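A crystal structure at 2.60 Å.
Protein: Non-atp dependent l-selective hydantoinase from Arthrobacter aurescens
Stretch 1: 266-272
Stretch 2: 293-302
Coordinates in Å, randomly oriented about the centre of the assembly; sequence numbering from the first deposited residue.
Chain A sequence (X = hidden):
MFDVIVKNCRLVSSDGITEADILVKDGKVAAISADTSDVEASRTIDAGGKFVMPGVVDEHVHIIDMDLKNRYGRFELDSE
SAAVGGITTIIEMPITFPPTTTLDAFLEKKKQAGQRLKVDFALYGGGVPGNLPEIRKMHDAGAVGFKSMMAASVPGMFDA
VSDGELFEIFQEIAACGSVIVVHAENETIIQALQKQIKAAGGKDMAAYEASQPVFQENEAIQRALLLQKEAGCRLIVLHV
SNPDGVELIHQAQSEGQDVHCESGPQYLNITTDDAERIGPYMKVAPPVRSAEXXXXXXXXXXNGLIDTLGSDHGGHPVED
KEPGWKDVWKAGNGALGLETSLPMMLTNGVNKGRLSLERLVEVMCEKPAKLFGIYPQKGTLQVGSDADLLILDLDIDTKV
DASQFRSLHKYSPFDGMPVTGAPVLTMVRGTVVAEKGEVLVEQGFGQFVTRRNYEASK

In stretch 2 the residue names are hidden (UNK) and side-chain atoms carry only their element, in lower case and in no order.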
# COMPACT_ATOMS: atom_id res chain seq x y z
N GLN A 266 8.00 18.58 -23.32
CA GLN A 266 7.91 17.63 -24.43
C GLN A 266 6.94 16.50 -24.12
O GLN A 266 6.28 15.98 -25.01
CB GLN A 266 9.25 16.95 -24.74
CG GLN A 266 10.45 17.70 -24.28
CD GLN A 266 10.77 17.44 -22.84
OE1 GLN A 266 11.57 16.57 -22.52
NE2 GLN A 266 10.13 18.19 -21.95
N TYR A 267 6.88 16.12 -22.85
CA TYR A 267 6.01 15.03 -22.44
C TYR A 267 4.59 15.49 -22.18
O TYR A 267 3.66 14.70 -22.28
CB TYR A 267 6.59 14.36 -21.20
CG TYR A 267 7.92 13.71 -21.48
CD1 TYR A 267 8.01 12.60 -22.31
CD2 TYR A 267 9.10 14.25 -20.95
CE1 TYR A 267 9.24 12.02 -22.61
CE2 TYR A 267 10.34 13.69 -21.25
CZ TYR A 267 10.40 12.57 -22.08
OH TYR A 267 11.62 12.01 -22.38
N LEU A 268 4.43 16.77 -21.85
CA LEU A 268 3.10 17.31 -21.57
C LEU A 268 2.39 17.82 -22.83
O LEU A 268 1.18 17.67 -22.96
CB LEU A 268 3.19 18.45 -20.55
CG LEU A 268 3.63 18.03 -19.14
CD1 LEU A 268 3.86 19.26 -18.29
CD2 LEU A 268 2.57 17.17 -18.52
N ASN A 269 3.16 18.41 -23.75
CA ASN A 269 2.61 18.98 -24.97
C ASN A 269 2.70 18.15 -26.24
O ASN A 269 2.39 18.64 -27.32
CB ASN A 269 3.25 20.34 -25.21
CG ASN A 269 2.99 21.29 -24.08
OD1 ASN A 269 1.89 21.82 -23.94
ND2 ASN A 269 4.00 21.51 -23.24
N ILE A 270 3.13 16.89 -26.12
CA ILE A 270 3.22 16.03 -27.30
C ILE A 270 2.70 14.66 -26.92
O ILE A 270 2.84 14.22 -25.79
CB ILE A 270 4.65 15.88 -27.81
CG1 ILE A 270 5.25 17.25 -28.07
CG2 ILE A 270 4.66 15.11 -29.11
CD1 ILE A 270 6.70 17.18 -28.44
N THR A 271 2.11 13.99 -27.90
CA THR A 271 1.52 12.68 -27.67
C THR A 271 1.94 11.73 -28.75
O THR A 271 2.39 12.16 -29.81
CB THR A 271 0.01 12.83 -27.67
OG1 THR A 271 -0.42 13.12 -26.34
CG2 THR A 271 -0.67 11.60 -28.18
N THR A 272 1.81 10.43 -28.50
CA THR A 272 2.19 9.48 -29.53
C THR A 272 1.34 9.66 -30.78
O THR A 272 1.81 9.36 -31.87
CB THR A 272 2.12 8.01 -29.05
OG1 THR A 272 0.84 7.74 -28.48
CG2 THR A 272 3.22 7.74 -28.05
N UNK A 293 -2.18 8.62 -21.23
CA UNK A 293 -1.26 8.91 -20.14
C UNK A 293 -1.04 10.40 -20.04
O UNK A 293 -0.85 10.94 -18.94
c UNK A 293 -0.10 6.71 -20.35
c UNK A 293 0.07 8.20 -20.36
s UNK A 293 1.41 5.78 -20.46
c UNK A 293 1.58 5.21 -18.72
N UNK A 294 -1.09 11.07 -21.19
CA UNK A 294 -0.90 12.51 -21.23
C UNK A 294 -1.92 13.23 -20.32
O UNK A 294 -1.58 14.15 -19.59
c UNK A 294 -0.73 14.49 -22.77
n UNK A 294 -1.77 15.31 -22.63
o UNK A 294 0.41 14.88 -22.94
c UNK A 294 -1.03 13.02 -22.66
N UNK A 295 -3.18 12.80 -20.36
CA UNK A 295 -4.20 13.42 -19.51
C UNK A 295 -3.79 13.33 -18.04
O UNK A 295 -3.80 14.33 -17.33
c UNK A 295 -6.10 13.00 -21.08
c UNK A 295 -7.12 11.99 -21.51
c UNK A 295 -6.54 13.22 -18.66
c UNK A 295 -5.56 12.72 -19.68
N UNK A 296 -3.43 12.13 -17.60
CA UNK A 296 -3.01 11.90 -16.22
C UNK A 296 -1.88 12.84 -15.84
O UNK A 296 -1.91 13.48 -14.80
n UNK A 296 -2.79 8.30 -13.90
n UNK A 296 -2.76 6.67 -15.54
c UNK A 296 -2.29 7.16 -14.40
n UNK A 296 -1.34 6.51 -13.74
c UNK A 296 -3.87 9.07 -14.52
c UNK A 296 -3.60 9.42 -15.98
c UNK A 296 -2.52 10.46 -16.06
N UNK A 297 -0.87 12.89 -16.70
CA UNK A 297 0.29 13.74 -16.47
C UNK A 297 -0.12 15.17 -16.14
O UNK A 297 0.39 15.76 -15.18
c UNK A 297 1.17 13.74 -17.72
c UNK A 297 2.60 13.23 -17.63
c UNK A 297 3.09 12.95 -19.04
c UNK A 297 2.69 11.98 -16.78
N UNK A 298 -1.04 15.72 -16.93
CA UNK A 298 -1.49 17.09 -16.71
C UNK A 298 -2.19 17.27 -15.36
O UNK A 298 -2.10 18.35 -14.76
c UNK A 298 -0.02 20.70 -20.91
c UNK A 298 -0.63 19.53 -20.45
c UNK A 298 -1.15 19.41 -19.13
c UNK A 298 -1.04 20.50 -18.25
c UNK A 298 -1.49 17.48 -20.22
c UNK A 298 0.07 21.76 -20.03
c UNK A 298 -1.70 18.10 -19.01
c UNK A 298 -2.42 17.54 -17.82
c UNK A 298 -0.44 21.67 -18.71
n UNK A 298 -0.86 18.34 -21.09
N UNK A 299 -2.88 16.24 -14.90
CA UNK A 299 -3.55 16.32 -13.60
C UNK A 299 -2.48 16.32 -12.51
O UNK A 299 -2.50 17.12 -11.58
c UNK A 299 -6.59 13.93 -13.96
o UNK A 299 -6.67 13.44 -12.81
o UNK A 299 -7.16 13.44 -14.97
c UNK A 299 -4.47 15.13 -13.40
c UNK A 299 -5.78 15.20 -14.14
N UNK A 300 -1.54 15.40 -12.64
CA UNK A 300 -0.48 15.28 -11.66
C UNK A 300 0.30 16.59 -11.55
O UNK A 300 0.73 16.97 -10.46
o UNK A 300 1.47 11.77 -13.44
c UNK A 300 0.45 14.14 -12.06
n UNK A 300 0.55 10.62 -11.75
c UNK A 300 -0.28 12.83 -12.23
c UNK A 300 0.66 11.69 -12.52
N UNK A 301 0.46 17.27 -12.68
CA UNK A 301 1.21 18.52 -12.69
C UNK A 301 0.51 19.56 -11.83
O UNK A 301 1.09 20.08 -10.87
c UNK A 301 3.20 20.53 -13.35
c UNK A 301 1.32 19.05 -14.13
c UNK A 301 2.03 20.99 -15.48
c UNK A 301 2.52 19.91 -14.54
N UNK A 302 -0.74 19.87 -12.16
CA UNK A 302 -1.48 20.86 -11.40
C UNK A 302 -1.69 20.44 -9.96
O UNK A 302 -1.79 21.28 -9.07
c UNK A 302 -3.75 22.16 -11.37
c UNK A 302 -3.12 23.55 -11.18
o UNK A 302 -3.35 24.16 -10.11
c UNK A 302 -2.84 21.13 -12.07
o UNK A 302 -2.43 24.05 -12.10

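Position 293 carries three carbons and a sulfur in an unbranched chain, the sulfur lying between the second and third carbons. A thioether of this kind is Met-293. It stays clear of stretch 1, so this contact does not call for its type; its backbone O accepts the helical hydrogen bond from the N of position 297, 3.0 Å away.

At position 294 two carbons end in one oxygen and one nitrogen, a short amide, and its CA-to-CB bond points toward stretch 1. The atom modelled as its oxygen lies 2.9 Å from Leu-268 O and 3.3 Å from Tyr-267 O, and its CB rests 3.7 Å from Thr-271 OG1. This is Asn-294. Since the amide is probably turned over in the model, the identity of the atom facing these carbonyls is left open. A short polar side chain suits a place beside backbone carbonyls.

Position 295 has four carbons forked at the first, one arm two carbons long: Ile-295. It is exposed and does not reach stretch 1, so this contact does not call for its type either.

Position 296 shows three carbons, a nitrogen, and a carbon bearing two more nitrogens. That guanidinium identifies Arg-296, which also lies out of reach; its charged group suits a place where NH2 is hydrogen-bonded elsewhere in the structure.

At position 297 four carbons fork at the second, and the CA-to-CB bond points toward stretch 1. Its CB packs 3.8 Å from Leu-268 CD2, while one of its terminal carbons lies 4.3 Å from Tyr-267 CB. The residue is Leu-297. A branched aliphatic side chain fits this buried, largely apolar place.

Position 298 has one carbon leading to fused five- and six-membered rings that hold eight carbons and one nitrogen. The ring nitrogen lies 2.8 Å from Leu-268 O, Leu-268 CD2 sits 4.2 Å from the centroid of the five-membered ring, almost exactly on its normal, and Asn-269 OD1 approaches the ring edge. Only an indole matches, so this is Trp-298. Its NE1 donates a hydrogen bond to Leu-268 O. Indole suits the place because it combines a broad apolar face with a polar N-H.

Position 299 has three carbons, the third carrying two oxygens: Glu-299, a carboxylate suited to its exposed place and distant from stretch 1.

Position 300 has the same carbon count, but the third carbon carries one oxygen and one nitrogen. This is Gln-300, buried without touching stretch 1; a long amide suits the place, its NE2 being hydrogen-bonded elsewhere in the structure.

Position 301 again has four carbons forked at the second, and its CA-to-CB bond points toward stretch 1. One terminal carbon meets Leu-268 CD1 at 3.8 Å. It is Leu-301, a fitting apolar partner in a buried setting.

Position 302 ends in a carbon with two oxygens after two other carbons: Glu-302, out of reach, a carboxylate suited to a place where both oxygens are hydrogen-bonded elsewhere in the structure.

The contact centres on Leu-268. Positions 294, 297, 298 and 301 bring their side chains to it from successive turns of one helix. Leu-297, Leu-301 and the indole face pack against its side chain, while the indole N-H binds its carbonyl just before Asn-269, the first residue to leave helical phi/psi.

Stretch 2, residues 293-302: MNIRLWEQLE
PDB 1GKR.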